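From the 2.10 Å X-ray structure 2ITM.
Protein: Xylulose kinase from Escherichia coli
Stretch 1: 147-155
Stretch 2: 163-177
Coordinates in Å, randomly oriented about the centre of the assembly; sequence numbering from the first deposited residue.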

ATOM      1  N   ASP A 147     -42.932  24.852  -8.205  1.00 29.23           N
ATOM      2  CA  ASP A 147     -44.202  24.760  -7.514  1.00 33.23           C
ATOM      3  C   ASP A 147     -44.164  23.674  -6.480  1.00 19.43           C
ATOM      4  O   ASP A 147     -44.825  23.747  -5.465  1.00 24.17           O
ATOM      5  CB  ASP A 147     -45.342  24.548  -8.517  1.00 43.31           C
ATOM      6  CG  ASP A 147     -46.715  24.721  -7.885  1.00 36.85           C
ATOM      7  OD1 ASP A 147     -47.443  23.727  -7.714  1.00 30.35           O
ATOM      8  OD2 ASP A 147     -47.151  25.804  -7.511  1.00 39.16           O
ATOM      9  N   LYS A 148     -43.367  22.657  -6.755  1.00 26.70           N
ATOM     10  CA  LYS A 148     -43.334  21.459  -5.944  1.00 32.42           C
ATOM     11  C   LYS A 148     -41.951  20.817  -5.969  1.00 26.17           C
ATOM     12  O   LYS A 148     -41.306  20.744  -7.008  1.00 25.33           O
ATOM     13  CB  LYS A 148     -44.379  20.459  -6.432  1.00 41.89           C
ATOM     14  CG  LYS A 148     -45.249  19.905  -5.355  1.00 41.94           C
ATOM     15  CD  LYS A 148     -46.011  20.997  -4.673  1.00 39.63           C
ATOM     16  CE  LYS A 148     -47.469  20.669  -4.642  1.00 54.86           C
ATOM     17  NZ  LYS A 148     -48.194  21.583  -3.762  1.00 40.56           N
ATOM     18  N   VAL A 149     -41.526  20.358  -4.804  1.00 26.31           N
ATOM     19  CA  VAL A 149     -40.345  19.533  -4.649  1.00 25.98           C
ATOM     20  C   VAL A 149     -40.722  18.150  -4.100  1.00 27.16           C
ATOM     21  O   VAL A 149     -41.253  18.030  -3.014  1.00 23.07           O
ATOM     22  CB  VAL A 149     -39.324  20.207  -3.718  1.00 29.11           C
ATOM     23  CG1 VAL A 149     -38.154  19.309  -3.445  1.00 27.04           C
ATOM     24  CG2 VAL A 149     -38.867  21.516  -4.296  1.00 24.89           C
ATOM     25  N   LEU A 150     -40.448  17.122  -4.886  1.00 23.11           N
ATOM     26  CA  LEU A 150     -40.784  15.766  -4.494  1.00 22.52           C
ATOM     27  C   LEU A 150     -39.551  14.891  -4.389  1.00 20.97           C
ATOM     28  O   LEU A 150     -38.667  14.937  -5.235  1.00 29.52           O
ATOM     29  CB  LEU A 150     -41.786  15.146  -5.454  1.00 21.43           C
ATOM     30  CG  LEU A 150     -43.155  15.787  -5.612  1.00 30.46           C
ATOM     31  CD1 LEU A 150     -43.956  15.002  -6.603  1.00 13.26           C
ATOM     32  CD2 LEU A 150     -43.865  15.868  -4.293  1.00 19.27           C
ATOM     33  N   LEU A 151     -39.509  14.085  -3.348  1.00 15.96           N
ATOM     34  CA  LEU A 151     -38.585  12.984  -3.306  1.00 18.30           C
ATOM     35  C   LEU A 151     -38.922  11.964  -4.393  1.00 21.12           C
ATOM     36  O   LEU A 151     -39.984  11.990  -4.964  1.00 28.99           O
ATOM     37  CB  LEU A 151     -38.578  12.359  -1.916  1.00 23.38           C
ATOM     38  CG  LEU A 151     -38.085  13.257  -0.785  1.00 20.92           C
ATOM     39  CD1 LEU A 151     -38.569  12.778   0.554  1.00 20.73           C
ATOM     40  CD2 LEU A 151     -36.575  13.323  -0.801  1.00 21.14           C
ATOM     41  N   PRO A 152     -37.994  11.079  -4.685  1.00 22.29           N
ATOM     42  CA  PRO A 152     -38.093  10.268  -5.897  1.00 27.83           C
ATOM     43  C   PRO A 152     -39.286   9.310  -5.878  1.00 25.11           C
ATOM     44  O   PRO A 152     -40.024   9.249  -6.843  1.00 22.11           O
ATOM     45  CB  PRO A 152     -36.747   9.532  -5.914  1.00 31.78           C
ATOM     46  CG  PRO A 152     -35.826  10.466  -5.231  1.00 20.66           C
ATOM     47  CD  PRO A 152     -36.609  11.078  -4.139  1.00 22.02           C
ATOM     48  N   LYS A 153     -39.478   8.591  -4.782  1.00 16.11           N
ATOM     49  CA  LYS A 153     -40.592   7.664  -4.680  1.00 15.45           C
ATOM     50  C   LYS A 153     -41.935   8.398  -4.682  1.00 17.30           C
ATOM     51  O   LYS A 153     -42.940   7.869  -5.120  1.00 21.30           O
ATOM     52  CB  LYS A 153     -40.457   6.796  -3.445  1.00 15.51           C
ATOM     53  CG  LYS A 153     -41.168   7.349  -2.241  1.00 11.99           C
ATOM     54  CD  LYS A 153     -41.010   6.472  -1.049  1.00  7.66           C
ATOM     55  CE  LYS A 153     -41.918   6.916   0.073  1.00 15.84           C
ATOM     56  NZ  LYS A 153     -41.729   8.314   0.482  1.00 19.02           N
ATOM     57  N   ASP A 154     -41.913   9.622  -4.179  1.00 20.35           N
ATOM     58  CA  ASP A 154     -43.083  10.460  -4.108  1.00 24.24           C
ATOM     59  C   ASP A 154     -43.474  11.025  -5.470  1.00 29.47           C
ATOM     60  O   ASP A 154     -44.642  11.237  -5.734  1.00 30.01           O
ATOM     61  CB  ASP A 154     -42.902  11.557  -3.069  1.00 18.28           C
ATOM     62  CG  ASP A 154     -42.654  11.006  -1.680  1.00 23.06           C
ATOM     63  OD1 ASP A 154     -43.165   9.926  -1.369  1.00 20.19           O
ATOM     64  OD2 ASP A 154     -41.955  11.579  -0.850  1.00 21.64           O
ATOM     65  N   TYR A 155     -42.500  11.238  -6.341  1.00 22.94           N
ATOM     66  CA  TYR A 155     -42.819  11.576  -7.717  1.00 26.55           C
ATOM     67  C   TYR A 155     -43.540  10.409  -8.364  1.00 25.92           C
ATOM     68  O   TYR A 155     -44.522  10.584  -9.051  1.00 20.42           O
ATOM     69  CB  TYR A 155     -41.583  11.935  -8.536  1.00 32.75           C
ATOM     70  CG  TYR A 155     -41.876  12.033 -10.015  1.00 24.64           C
ATOM     71  CD1 TYR A 155     -42.457  13.158 -10.549  1.00 28.17           C
ATOM     72  CD2 TYR A 155     -41.596  10.984 -10.865  1.00 35.83           C
ATOM     73  CE1 TYR A 155     -42.728  13.244 -11.891  1.00 41.07           C
ATOM     74  CE2 TYR A 155     -41.864  11.056 -12.200  1.00 31.56           C
ATOM     75  CZ  TYR A 155     -42.436  12.184 -12.714  1.00 29.69           C
ATOM     76  OH  TYR A 155     -42.716  12.252 -14.047  1.00 38.90           O
ATOM     77  N   GLU A 163     -51.669  12.343  -6.510  1.00 25.89           N
ATOM     78  CA  GLU A 163     -51.581  13.044  -5.238  1.00 25.74           C
ATOM     79  C   GLU A 163     -50.154  13.488  -4.949  1.00 32.36           C
ATOM     80  O   GLU A 163     -49.212  12.880  -5.430  1.00 22.92           O
ATOM     81  CB  GLU A 163     -52.082  12.175  -4.081  1.00 39.12           C
ATOM     82  CG  GLU A 163     -53.326  11.347  -4.364  1.00 40.32           C
ATOM     83  CD  GLU A 163     -54.563  12.197  -4.441  1.00 35.18           C
ATOM     84  OE1 GLU A 163     -54.474  13.379  -4.101  1.00 48.71           O
ATOM     85  OE2 GLU A 163     -55.602  11.703  -4.844  1.00 43.16           O
ATOM     86  N   PHE A 164     -50.022  14.558  -4.169  1.00 17.82           N
ATOM     87  CA  PHE A 164     -48.741  15.014  -3.652  1.00 18.44           C
ATOM     88  C   PHE A 164     -48.599  14.621  -2.189  1.00 25.30           C
ATOM     89  O   PHE A 164     -49.179  15.244  -1.323  1.00 26.95           O
ATOM     90  CB  PHE A 164     -48.601  16.542  -3.756  1.00 23.05           C
ATOM     91  CG  PHE A 164     -48.727  17.089  -5.153  1.00 33.83           C
ATOM     92  CD1 PHE A 164     -49.961  17.392  -5.684  1.00 45.44           C
ATOM     93  CD2 PHE A 164     -47.614  17.314  -5.929  1.00 43.00           C
ATOM     94  CE1 PHE A 164     -50.073  17.890  -6.954  1.00 47.60           C
ATOM     95  CE2 PHE A 164     -47.730  17.818  -7.200  1.00 23.04           C
ATOM     96  CZ  PHE A 164     -48.953  18.104  -7.709  1.00 32.10           C
ATOM     97  N   ALA A 165     -47.806  13.595  -1.917  1.00 18.94           N
ATOM     98  CA  ALA A 165     -47.660  13.097  -0.564  1.00 23.21           C
ATOM     99  C   ALA A 165     -46.317  12.434  -0.283  1.00 23.60           C
ATOM    100  O   ALA A 165     -45.721  11.840  -1.155  1.00 22.46           O
ATOM    101  CB  ALA A 165     -48.782  12.177  -0.222  1.00 12.23           C
ATOM    102  N   SER A 166     -45.863  12.543   0.959  1.00 16.29           N
ATOM    103  CA  SER A 166     -44.731  11.778   1.441  1.00 22.17           C
ATOM    104  C   SER A 166     -44.952  11.181   2.830  1.00 19.69           C
ATOM    105  O   SER A 166     -45.963  11.417   3.447  1.00 18.75           O
ATOM    106  CB  SER A 166     -43.464  12.636   1.422  1.00 24.09           C
ATOM    107  OG  SER A 166     -42.307  11.854   1.534  1.00 20.41           O
ATOM    108  N   ASP A 167     -43.957  10.446   3.281  1.00 17.34           N
ATOM    109  CA  ASP A 167     -43.932   9.913   4.623  1.00 22.50           C
ATOM    110  C   ASP A 167     -42.853  10.560   5.482  1.00 24.76           C
ATOM    111  O   ASP A 167     -41.955  11.174   4.982  1.00 26.17           O
ATOM    112  CB  ASP A 167     -43.763   8.401   4.593  1.00 16.15           C
ATOM    113  CG  ASP A 167     -42.340   7.985   4.392  1.00 33.03           C
ATOM    114  OD1 ASP A 167     -41.705   7.594   5.364  1.00 21.90           O
ATOM    115  OD2 ASP A 167     -41.780   8.011   3.295  1.00 27.13           O
ATOM    116  N   MET A 168     -42.962  10.380   6.788  1.00 27.98           N
ATOM    117  CA  MET A 168     -42.062  11.010   7.747  1.00 20.09           C
ATOM    118  C   MET A 168     -40.574  10.596   7.616  1.00 21.86           C
ATOM    119  O   MET A 168     -39.680  11.363   7.888  1.00 23.45           O
ATOM    120  CB  MET A 168     -42.559  10.785   9.171  1.00 22.68           C
ATOM    121  CG  MET A 168     -43.954  11.332   9.437  1.00 30.62           C
ATOM    122  SD  MET A 168     -44.079  13.110   9.297  1.00 28.14           S
ATOM    123  CE  MET A 168     -45.777  13.329   9.709  1.00 28.10           C
ATOM    124  N   SER A 169     -40.326   9.362   7.213  1.00 13.80           N
ATOM    125  CA  SER A 169     -38.979   8.863   7.068  1.00 18.04           C
ATOM    126  C   SER A 169     -38.239   9.450   5.875  1.00 20.00           C
ATOM    127  O   SER A 169     -37.087   9.770   5.990  1.00 29.91           O
ATOM    128  CB  SER A 169     -38.944   7.327   7.066  1.00 17.24           C
ATOM    129  OG  SER A 169     -39.299   6.786   5.818  1.00 22.25           O
ATOM    130  N   ASP A 170     -38.928   9.560   4.757  1.00 21.29           N
ATOM    131  CA  ASP A 170     -38.349  10.184   3.584  1.00 17.57           C
ATOM    132  C   ASP A 170     -38.254  11.703   3.776  1.00 25.47           C
ATOM    133  O   ASP A 170     -37.248  12.311   3.471  1.00 24.90           O
ATOM    134  CB  ASP A 170     -39.187   9.840   2.345  1.00 15.00           C
ATOM    135  CG  ASP A 170     -38.333   9.295   1.182  1.00 30.10           C
ATOM    136  OD1 ASP A 170     -38.925   9.058   0.109  1.00 18.85           O
ATOM    137  OD2 ASP A 170     -37.114   9.093   1.237  1.00 19.71           O
ATOM    138  N   ALA A 171     -39.336  12.291   4.294  1.00 22.09           N
ATOM    139  CA  ALA A 171     -39.406  13.715   4.556  1.00 25.28           C
ATOM    140  C   ALA A 171     -38.312  14.201   5.511  1.00 20.24           C
ATOM    141  O   ALA A 171     -37.796  15.282   5.343  1.00 30.56           O
ATOM    142  CB  ALA A 171     -40.775  14.098   5.068  1.00 19.02           C
ATOM    143  N   ALA A 172     -37.984  13.398   6.506  1.00 20.90           N
ATOM    144  CA  ALA A 172     -36.918  13.736   7.419  1.00 23.37           C
ATOM    145  C   ALA A 172     -35.611  13.987   6.676  1.00 36.37           C
ATOM    146  O   ALA A 172     -34.824  14.831   7.063  1.00 29.95           O
ATOM    147  CB  ALA A 172     -36.751  12.663   8.439  1.00 31.25           C
ATOM    148  N   GLY A 173     -35.405  13.251   5.594  1.00 20.27           N
ATOM    149  CA  GLY A 173     -34.200  13.359   4.814  1.00 28.38           C
ATOM    150  C   GLY A 173     -34.035  14.606   3.973  1.00 18.10           C
ATOM    151  O   GLY A 173     -33.011  14.775   3.358  1.00 29.99           O
ATOM    152  N   THR A 174     -35.039  15.467   3.939  1.00 30.50           N
ATOM    153  CA  THR A 174     -34.981  16.692   3.154  1.00 28.46           C
ATOM    154  C   THR A 174     -34.152  17.773   3.826  1.00 26.82           C
ATOM    155  O   THR A 174     -33.549  18.593   3.163  1.00 26.80           O
ATOM    156  CB  THR A 174     -36.396  17.247   2.852  1.00 32.66           C
ATOM    157  OG1 THR A 174     -37.063  17.608   4.059  1.00 13.60           O
ATOM    158  CG2 THR A 174     -37.273  16.203   2.224  1.00 22.53           C
ATOM    159  N   MET A 175     -34.146  17.738   5.153  1.00 33.56           N
ATOM    160  CA  MET A 175     -33.735  18.838   6.009  1.00 26.46           C
ATOM    161  C   MET A 175     -34.702  19.998   6.074  1.00 26.30           C
ATOM    162  O   MET A 175     -34.338  21.075   6.506  1.00 29.20           O
ATOM    163  CB  MET A 175     -32.329  19.337   5.679  1.00 39.07           C
ATOM    164  CG  MET A 175     -31.259  18.276   5.588  1.00 25.72           C
ATOM    165  SD  MET A 175     -31.127  17.217   7.023  1.00 34.19           S
ATOM    166  CE  MET A 175     -30.576  18.393   8.196  1.00 27.75           C
ATOM    167  N   TRP A 176     -35.935  19.787   5.650  1.00 31.33           N
ATOM    168  CA  TRP A 176     -36.967  20.785   5.857  1.00 29.31           C
ATOM    169  C   TRP A 176     -37.905  20.349   6.965  1.00 30.92           C
ATOM    170  O   TRP A 176     -38.735  21.119   7.420  1.00 33.61           O
ATOM    171  CB  TRP A 176     -37.772  21.051   4.571  1.00 26.56           C
ATOM    172  CG  TRP A 176     -37.004  21.637   3.425  1.00 19.82           C
ATOM    173  CD1 TRP A 176     -36.185  22.716   3.457  1.00 24.11           C
ATOM    174  CD2 TRP A 176     -36.987  21.164   2.077  1.00 24.89           C
ATOM    175  NE1 TRP A 176     -35.662  22.956   2.213  1.00 24.67           N
ATOM    176  CE2 TRP A 176     -36.148  22.011   1.344  1.00 29.89           C
ATOM    177  CE3 TRP A 176     -37.597  20.101   1.415  1.00 20.66           C
ATOM    178  CZ2 TRP A 176     -35.909  21.838  -0.014  1.00 25.44           C
ATOM    179  CZ3 TRP A 176     -37.354  19.931   0.076  1.00 33.69           C
ATOM    180  CH2 TRP A 176     -36.517  20.795  -0.626  1.00 21.73           C
ATOM    181  N   LEU A 177     -37.777  19.093   7.381  1.00 37.69           N
ATOM    182  CA  LEU A 177     -38.629  18.540   8.424  1.00 24.89           C
ATOM    183  C   LEU A 177     -38.141  18.783   9.846  1.00 30.12           C
ATOM    184  O   LEU A 177     -36.981  18.593  10.166  1.00 29.96           O
ATOM    185  CB  LEU A 177     -38.894  17.057   8.207  1.00 25.17           C
ATOM    186  CG  LEU A 177     -40.041  16.506   9.068  1.00 32.02           C
ATOM    187  CD1 LEU A 177     -41.384  16.798   8.443  1.00 31.95           C
ATOM    188  CD2 LEU A 177     -39.864  15.034   9.324  1.00 20.99           C
TER
HETATM  189  O   HOH W   1     -37.710   8.543  -2.081  1.00 25.10           O
HETATM  190  O   HOH W   2     -46.549  12.478  -4.238  1.00 18.11           O

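What does Leu151 contribute to the contact? It has the largest area covered by the other stretch, and its CA-to-CB bond points toward that stretch. The side chain, with chi1 in m and chi2 in t, sets its CD1 methyl against the helix backbone: CD1 of Leu151 lies 3.2 Å from O of Asp170, 3.5 Å from CB of the same residue and 3.8 Å from N of Ala171. CG2 of Thr174 lies 4.0 Å from CD1 of Leu151. Leu151 therefore packs by shape, without a polar bond across the stretches, while occupying the N-cap position of its own helix.

How does Phe164 hold the strand that precedes Leu151? Its CA-to-CB bond points sideways, but the ring comes nearer and receives Lys148 over one face. CE of Lys148 stands 3.8 Å from the centroid of the Phe164 ring, 19° off the normal, a CH-pi contact; NZ of Lys148 lies 4.8 Å from the same centroid and 13° off the normal, a cation-pi arrangement. Both the charge and the methylene beside it thus sit over the ring's pi cloud. Leu150 meets the ring at its edge, with its CD2 4.3 Å from CD2 of Phe164.

Why can Asp170, the third large contributor, lie so near another acid? OD1 of Asp170 is 4.1 Å from OD2 of Asp154, an approach of like charges that Lys153 helps to offset. NZ of Lys153 donates to OD1 of Asp170 at 2.9 Å and to OD2 of Asp167 at 2.8 Å, both salt bridges across the contact, and forms a third within its own stretch to OD1 of Asp154, also at 2.8 Å. One ammonium group is thus shared by three carboxylates. Water 1 adds a second link, accepting from N of Lys153 at 3.2 Å and donating to OD1 of Asp170 at 2.6 Å.

How are the neighbouring acids kept in place? OG of Ser166 donates to OD2 of Asp154 in a very short hydrogen bond of 2.4 Å, beside the lysine's bond to the other carboxylate oxygen. Asp167 caps the helix that carries Asp170: its OD1 accepts from N of Ser169 at 2.9 Å and, weakly, from N of Asp170 at 3.5 Å. Its other oxygen, OD2, meets Lys153, so the same carboxylate both caps a helix and joins the two stretches.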